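Local coordinates for aminotransferase, class III (Thermomicrobium roseum, PDB 6IO1), which probably transfers amino groups between amines and keto compounds with pyridoxal phosphate as cofactor, as an (S)-enantioselective omega-transaminase, at residues 424-429 / 436-441. Residues are numbered along the deposited sequence; the frame is centred on the assembly and turned at random.
Sequences MAPPLT and DVLIEG
Leu438 of helix 432-450 reaches across to Met424 and Pro426, and these three buried side chains make the whole contact. All of it is apolar packing. The sulfur of Met424 makes the closest approach. Met424 SD sits over the forked end of Leu438, 4.1 Å from Leu438 CG and 4.2 Å from each of Leu438 CD1 and CD2. Just behind it, Met424 CG is 4.3 Å from Leu438 CD1. The two side chains run at a slant to each other. The first two torsions of Met424 (chi1 -68°, chi2 159°) carry SD out to the leucine, and the bend at chi3 turns CE away from it. Leu438 CD2 lies between the two loop residues, against the sulfur and 4.3 Å from Pro426 CG, at the outer corner of the ring. CD1 faces only the methionine of these two. Contact is light, with 119 Å² buried in all, and Pro426 CA and Leu438 CA stay 9.0 Å apart.

Polar groups of the loop bond to other parts of the chain. Pro426 O accepts a hydrogen bond from Arg268 NH1, and Leu428 O one from Asn349 ND2. The contact is plain hydrophobic packing of the C-terminal helix on the sheet containing strands 413-418 and 421-424, consistent with the small domain of class-III (fold-type I) aminotransferases. Leu438 also touches Ile413 and Val415 of strand 413-418, while Met424 reaches Val415 and, on helix 346-361, Leu361.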
loop_
_atom_site.group_PDB
_atom_site.type_symbol
_atom_site.label_atom_id
_atom_site.label_comp_id
_atom_site.label_asym_id
_atom_site.label_seq_id
_atom_site.Cartn_x
_atom_site.Cartn_y
_atom_site.Cartn_z
ATOM N N MET B 424 15.926 -4.557 18.493
ATOM C CA MET B 424 16.825 -3.547 17.875
ATOM C C MET B 424 17.095 -3.889 16.406
ATOM O O MET B 424 17.475 -5.041 16.121
ATOM C CB MET B 424 18.157 -3.490 18.628
ATOM C CG MET B 424 18.034 -2.924 20.029
ATOM S SD MET B 424 19.412 -3.413 21.094
ATOM C CE MET B 424 19.013 -5.137 21.375
ATOM N N ALA B 425 16.913 -2.903 15.521
ATOM C CA ALA B 425 17.197 -3.042 14.091
ATOM C C ALA B 425 17.899 -1.780 13.606
ATOM O O ALA B 425 17.336 -0.992 12.840
ATOM C CB ALA B 425 15.911 -3.297 13.302
ATOM N N PRO B 426 19.164 -1.552 14.024
ATOM C CA PRO B 426 19.905 -0.331 13.675
ATOM C C PRO B 426 20.322 -0.215 12.201
ATOM O O PRO B 426 20.348 -1.220 11.514
ATOM C CB PRO B 426 21.153 -0.405 14.566
ATOM C CG PRO B 426 21.356 -1.885 14.788
ATOM C CD PRO B 426 19.956 -2.460 14.858
ATOM N N PRO B 427 20.636 1.005 11.705
ATOM C CA PRO B 427 21.050 1.206 10.311
ATOM C C PRO B 427 22.326 0.402 10.020
ATOM O O PRO B 427 23.196 0.344 10.870
ATOM C CB PRO B 427 21.351 2.710 10.230
ATOM C CG PRO B 427 20.545 3.310 11.359
ATOM C CD PRO B 427 20.586 2.263 12.453
ATOM N N LEU B 428 22.404 -0.178 8.819
ATOM C CA LEU B 428 23.519 -1.044 8.448
ATOM C C LEU B 428 24.874 -0.356 8.562
ATOM O O LEU B 428 25.901 -1.043 8.516
ATOM C CB LEU B 428 23.333 -1.567 7.021
ATOM C CG LEU B 428 22.003 -2.222 6.636
ATOM C CD1 LEU B 428 22.136 -2.944 5.302
ATOM C CD2 LEU B 428 21.509 -3.178 7.712
ATOM N N THR B 429 24.907 0.966 8.710
ATOM C CA THR B 429 26.152 1.719 8.785
ATOM C C THR B 429 26.662 1.903 10.209
ATOM O O THR B 429 27.661 2.605 10.402
ATOM C CB THR B 429 25.974 3.092 8.133
ATOM O OG1 THR B 429 24.927 3.808 8.801
ATOM C CG2 THR B 429 25.612 2.939 6.665
ATOM N N ASP B 436 28.243 0.825 20.977
ATOM C CA ASP B 436 28.420 0.938 22.423
ATOM C C ASP B 436 27.374 1.859 23.032
ATOM O O ASP B 436 26.863 1.597 24.131
ATOM C CB ASP B 436 29.814 1.467 22.748
ATOM C CG ASP B 436 30.889 0.444 22.517
ATOM O OD1 ASP B 436 30.559 -0.757 22.432
ATOM O OD2 ASP B 436 32.073 0.834 22.435
ATOM N N VAL B 437 27.060 2.953 22.338
ATOM C CA VAL B 437 26.009 3.851 22.807
ATOM C C VAL B 437 24.698 3.089 22.934
ATOM O O VAL B 437 24.029 3.131 23.974
ATOM C CB VAL B 437 25.873 5.059 21.860
ATOM C CG1 VAL B 437 24.639 5.872 22.212
ATOM C CG2 VAL B 437 27.130 5.911 21.912
ATOM N N LEU B 438 24.350 2.332 21.890
ATOM C CA LEU B 438 23.110 1.565 21.893
ATOM C C LEU B 438 23.107 0.535 23.015
ATOM O O LEU B 438 22.117 0.396 23.749
ATOM C CB LEU B 438 22.919 0.894 20.531
ATOM C CG LEU B 438 21.749 -0.071 20.341
ATOM C CD1 LEU B 438 20.443 0.622 20.633
ATOM C CD2 LEU B 438 21.741 -0.635 18.936
ATOM N N ILE B 439 24.223 -0.180 23.181
ATOM C CA ILE B 439 24.290 -1.238 24.187
ATOM C C ILE B 439 24.095 -0.657 25.579
ATOM O O ILE B 439 23.313 -1.164 26.394
ATOM C CB ILE B 439 25.611 -2.027 24.068
ATOM C CG1 ILE B 439 25.660 -2.789 22.746
ATOM C CG2 ILE B 439 25.640 -3.112 25.079
ATOM C CD1 ILE B 439 27.075 -3.077 22.278
ATOM N N GLU B 440 24.870 0.394 25.873
ATOM C CA GLU B 440 24.861 1.044 27.213
ATOM C C GLU B 440 23.467 1.606 27.504
ATOM O O GLU B 440 22.977 1.411 28.633
ATOM C CB GLU B 440 25.913 2.155 27.262
ATOM C CG GLU B 440 27.338 1.641 27.180
ATOM C CD GLU B 440 27.770 0.774 28.350
ATOM O OE1 GLU B 440 26.981 0.636 29.305
ATOM O OE2 GLU B 440 28.895 0.239 28.303
ATOM N N GLY B 441 22.847 2.243 26.509
ATOM C CA GLY B 441 21.503 2.778 26.682
ATOM C C GLY B 441 20.508 1.679 27.015
ATOM O O GLY B 441 19.696 1.828 27.933
#